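Side-chain contact in molinate hydrolase (PDB 4UB9), which hydrolyses the thiocarbamate herbicide molinate, probably as a zinc-dependent member of the amidohydrolase family that acts on carbon-nitrogen bonds other than peptide bonds: residues Q336-S341 / D384-E389. Sequence-based numbering, arbitrary orientation.
Sequences QAWMDS and DMSQGE
W338 lays one face of its indole across the first turn of helix 387-390, spanning the backbone from G388 to E389. The pyrrole half meets G388, whose CA stands 3.8 Å from the centroid of the five-membered ring and 22° off its normal, a CH-pi contact over the face. The benzene half receives a second one from E389, its CB lying 3.7 Å from the centroid of the six-membered ring. The G388-E389 peptide passes over the same face, with E389 N 3.5 Å above the indole plane of W338, over its centre. With no side chain on G388, the face of the pyrrole half rests directly on the main chain, bringing W338 CD1 to 3.5 Å from G388 CA.

With CG anti to the backbone N (chi1 -175°), the E389 side chain lies along the benzene end of the indole, CG 3.5 Å from W338 CH2; beyond CG it is extended and carries the carboxylate on past that end, its plane tilted by 25° from that of the ring. S386 adds a smaller touch near the indole nitrogen, with its OG 3.7 Å from W338 NE1. That hydroxyl oxygen has another task: it accepts from E389 N at 3.3 Å, an N-cap bond at the start of the helix.

No hydrogen bond links the two segments; the contact is made by the indole lying against a peptide group and the carbons that flank it. Beyond it, D384 hydrogen-bonds through OD2 to the backbone N of R198 and through OD1 to T199 OG1, both of the second subunit. Away from the zinc site, the arrangement is a surface contact between helix 333-341 and the N-terminal turn of helix 387-390, in which a tryptophan covers that glycine-containing turn through paired CH-pi interactions, in the amidohydrolase-family part of the chain, which belongs to the TIM-barrel clan.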
ATOM      1  N   GLN A 336     -22.445  16.989  -7.320  1.00 31.50           N
ATOM      2  CA  GLN A 336     -22.708  15.557  -7.159  1.00 32.25           C
ATOM      3  C   GLN A 336     -22.580  14.834  -8.460  1.00 30.44           C
ATOM      4  O   GLN A 336     -22.185  13.665  -8.510  1.00 36.36           O
ATOM      5  CB  GLN A 336     -24.136  15.294  -6.582  1.00 28.36           C
ATOM      6  CG  GLN A 336     -24.392  13.812  -6.225  1.00 30.61           C
ATOM      7  CD  GLN A 336     -23.405  13.205  -5.177  1.00 31.30           C
ATOM      8  OE1 GLN A 336     -22.945  12.060  -5.304  1.00 33.41           O
ATOM      9  NE2 GLN A 336     -23.102  13.968  -4.153  1.00 34.14           N
ATOM     10  N   ALA A 337     -23.043  15.481  -9.515  1.00 31.70           N
ATOM     11  CA  ALA A 337     -22.916  14.868 -10.855  1.00 33.08           C
ATOM     12  C   ALA A 337     -21.433  14.718 -11.230  1.00 35.44           C
ATOM     13  O   ALA A 337     -21.044  13.746 -11.871  1.00 36.20           O
ATOM     14  CB  ALA A 337     -23.628  15.708 -11.897  1.00 34.38           C
ATOM     15  N   TRP A 338     -20.620  15.706 -10.854  1.00 34.68           N
ATOM     16  CA  TRP A 338     -19.220  15.587 -11.094  1.00 38.92           C
ATOM     17  C   TRP A 338     -18.638  14.363 -10.328  1.00 38.24           C
ATOM     18  O   TRP A 338     -17.934  13.514 -10.884  1.00 39.59           O
ATOM     19  CB  TRP A 338     -18.498  16.879 -10.732  1.00 42.72           C
ATOM     20  CG  TRP A 338     -17.026  16.631 -10.808  1.00 46.56           C
ATOM     21  CD1 TRP A 338     -16.278  16.568 -11.933  1.00 43.13           C
ATOM     22  CD2 TRP A 338     -16.163  16.299  -9.723  1.00 45.70           C
ATOM     23  NE1 TRP A 338     -14.999  16.241 -11.619  1.00 51.33           N
ATOM     24  CE2 TRP A 338     -14.899  16.060 -10.267  1.00 51.19           C
ATOM     25  CE3 TRP A 338     -16.338  16.178  -8.346  1.00 45.00           C
ATOM     26  CZ2 TRP A 338     -13.798  15.713  -9.488  1.00 52.56           C
ATOM     27  CZ3 TRP A 338     -15.259  15.840  -7.567  1.00 50.10           C
ATOM     28  CH2 TRP A 338     -13.992  15.599  -8.141  1.00 52.68           C
ATOM     29  N   MET A 339     -18.974  14.291  -9.051  1.00 34.86           N
ATOM     30  CA  MET A 339     -18.517  13.229  -8.180  1.00 36.63           C
ATOM     31  C   MET A 339     -18.889  11.898  -8.720  1.00 35.17           C
ATOM     32  O   MET A 339     -18.053  10.983  -8.799  1.00 36.78           O
ATOM     33  CB  MET A 339     -19.126  13.337  -6.794  1.00 35.01           C
ATOM     34  CG  MET A 339     -18.425  14.277  -5.880  1.00 37.85           C
ATOM     35  SD  MET A 339     -19.388  14.458  -4.361  1.00 43.67           S
ATOM     36  CE  MET A 339     -18.158  15.131  -3.269  1.00 44.58           C
ATOM     37  N   ASP A 340     -20.138  11.774  -9.116  1.00 35.28           N
ATOM     38  CA  ASP A 340     -20.607  10.493  -9.710  1.00 40.77           C
ATOM     39  C   ASP A 340     -19.871  10.175 -11.029  1.00 41.38           C
ATOM     40  O   ASP A 340     -19.549   9.041 -11.310  1.00 45.99           O
ATOM     41  CB  ASP A 340     -22.136  10.484  -9.910  1.00 41.21           C
ATOM     42  CG  ASP A 340     -22.896  10.519  -8.579  1.00 47.56           C
ATOM     43  OD1 ASP A 340     -22.320  10.147  -7.520  1.00 53.33           O
ATOM     44  OD2 ASP A 340     -24.076  10.892  -8.546  1.00 46.03           O
ATOM     45  N   SER A 341     -19.564  11.199 -11.799  1.00 44.16           N
ATOM     46  CA  SER A 341     -18.941  10.985 -13.101  1.00 45.76           C
ATOM     47  C   SER A 341     -17.523  10.445 -12.961  1.00 49.53           C
ATOM     48  O   SER A 341     -17.048   9.777 -13.849  1.00 47.83           O
ATOM     49  CB  SER A 341     -18.905  12.280 -13.916  1.00 41.92           C
ATOM     50  OG  SER A 341     -17.844  13.118 -13.474  1.00 42.88           O
ATOM     51  N   ASP A 384      -4.390  21.034  -7.329  1.00 40.55           N
ATOM     52  CA  ASP A 384      -4.522  19.698  -7.940  1.00 42.18           C
ATOM     53  C   ASP A 384      -5.867  19.459  -8.592  1.00 41.86           C
ATOM     54  O   ASP A 384      -6.012  18.520  -9.363  1.00 44.36           O
ATOM     55  CB  ASP A 384      -4.391  18.564  -6.895  1.00 43.15           C
ATOM     56  CG  ASP A 384      -2.952  18.310  -6.416  1.00 45.67           C
ATOM     57  OD1 ASP A 384      -2.011  19.056  -6.767  1.00 45.99           O
ATOM     58  OD2 ASP A 384      -2.783  17.328  -5.648  1.00 46.94           O
ATOM     59  N   MET A 385      -6.863  20.240  -8.221  1.00 37.46           N
ATOM     60  CA  MET A 385      -8.242  19.880  -8.535  1.00 41.17           C
ATOM     61  C   MET A 385      -8.673  20.354  -9.907  1.00 37.89           C
ATOM     62  O   MET A 385      -8.311  21.444 -10.330  1.00 38.27           O
ATOM     63  CB  MET A 385      -9.187  20.510  -7.515  1.00 42.71           C
ATOM     64  CG  MET A 385      -8.977  19.994  -6.117  1.00 41.60           C
ATOM     65  SD  MET A 385      -9.978  20.883  -4.928  1.00 43.06           S
ATOM     66  CE  MET A 385      -9.691  19.803  -3.508  1.00 45.47           C
ATOM     67  N   SER A 386      -9.486  19.537 -10.559  1.00 38.46           N
ATOM     68  CA  SER A 386     -10.164  19.904 -11.812  1.00 42.69           C
ATOM     69  C   SER A 386     -11.229  20.973 -11.579  1.00 42.82           C
ATOM     70  O   SER A 386     -11.590  21.272 -10.440  1.00 49.62           O
ATOM     71  CB  SER A 386     -10.827  18.681 -12.457  1.00 40.34           C
ATOM     72  OG  SER A 386     -11.901  18.196 -11.652  1.00 40.64           O
ATOM     73  N   GLN A 387     -11.693  21.561 -12.672  1.00 51.31           N
ATOM     74  CA  GLN A 387     -12.822  22.535 -12.669  1.00 54.90           C
ATOM     75  C   GLN A 387     -14.043  21.963 -12.007  1.00 45.77           C
ATOM     76  O   GLN A 387     -14.669  22.631 -11.205  1.00 46.14           O
ATOM     77  CB  GLN A 387     -13.267  22.924 -14.084  1.00 61.66           C
ATOM     78  CG  GLN A 387     -12.483  24.062 -14.681  1.00 77.77           C
ATOM     79  CD  GLN A 387     -12.228  25.157 -13.657  1.00 88.73           C
ATOM     80  OE1 GLN A 387     -13.151  25.855 -13.241  1.00 98.75           O
ATOM     81  NE2 GLN A 387     -10.970  25.293 -13.223  1.00 91.98           N
ATOM     82  N   GLY A 388     -14.354  20.723 -12.359  1.00 43.28           N
ATOM     83  CA  GLY A 388     -15.526  20.021 -11.831  1.00 48.45           C
ATOM     84  C   GLY A 388     -15.480  19.814 -10.322  1.00 51.53           C
ATOM     85  O   GLY A 388     -16.477  19.961  -9.625  1.00 50.99           O
ATOM     86  N   GLU A 389     -14.288  19.518  -9.817  1.00 52.33           N
ATOM     87  CA  GLU A 389     -14.098  19.313  -8.389  1.00 46.70           C
ATOM     88  C   GLU A 389     -14.276  20.611  -7.651  1.00 43.66           C
ATOM     89  O   GLU A 389     -14.838  20.629  -6.548  1.00 40.77           O
ATOM     90  CB  GLU A 389     -12.724  18.723  -8.066  1.00 45.92           C
ATOM     91  CG  GLU A 389     -12.542  18.387  -6.574  1.00 46.68           C
ATOM     92  CD  GLU A 389     -11.379  17.433  -6.264  1.00 49.28           C
ATOM     93  OE1 GLU A 389     -10.678  16.978  -7.185  1.00 56.54           O
ATOM     94  OE2 GLU A 389     -11.163  17.146  -5.085  1.00 50.63           O
TER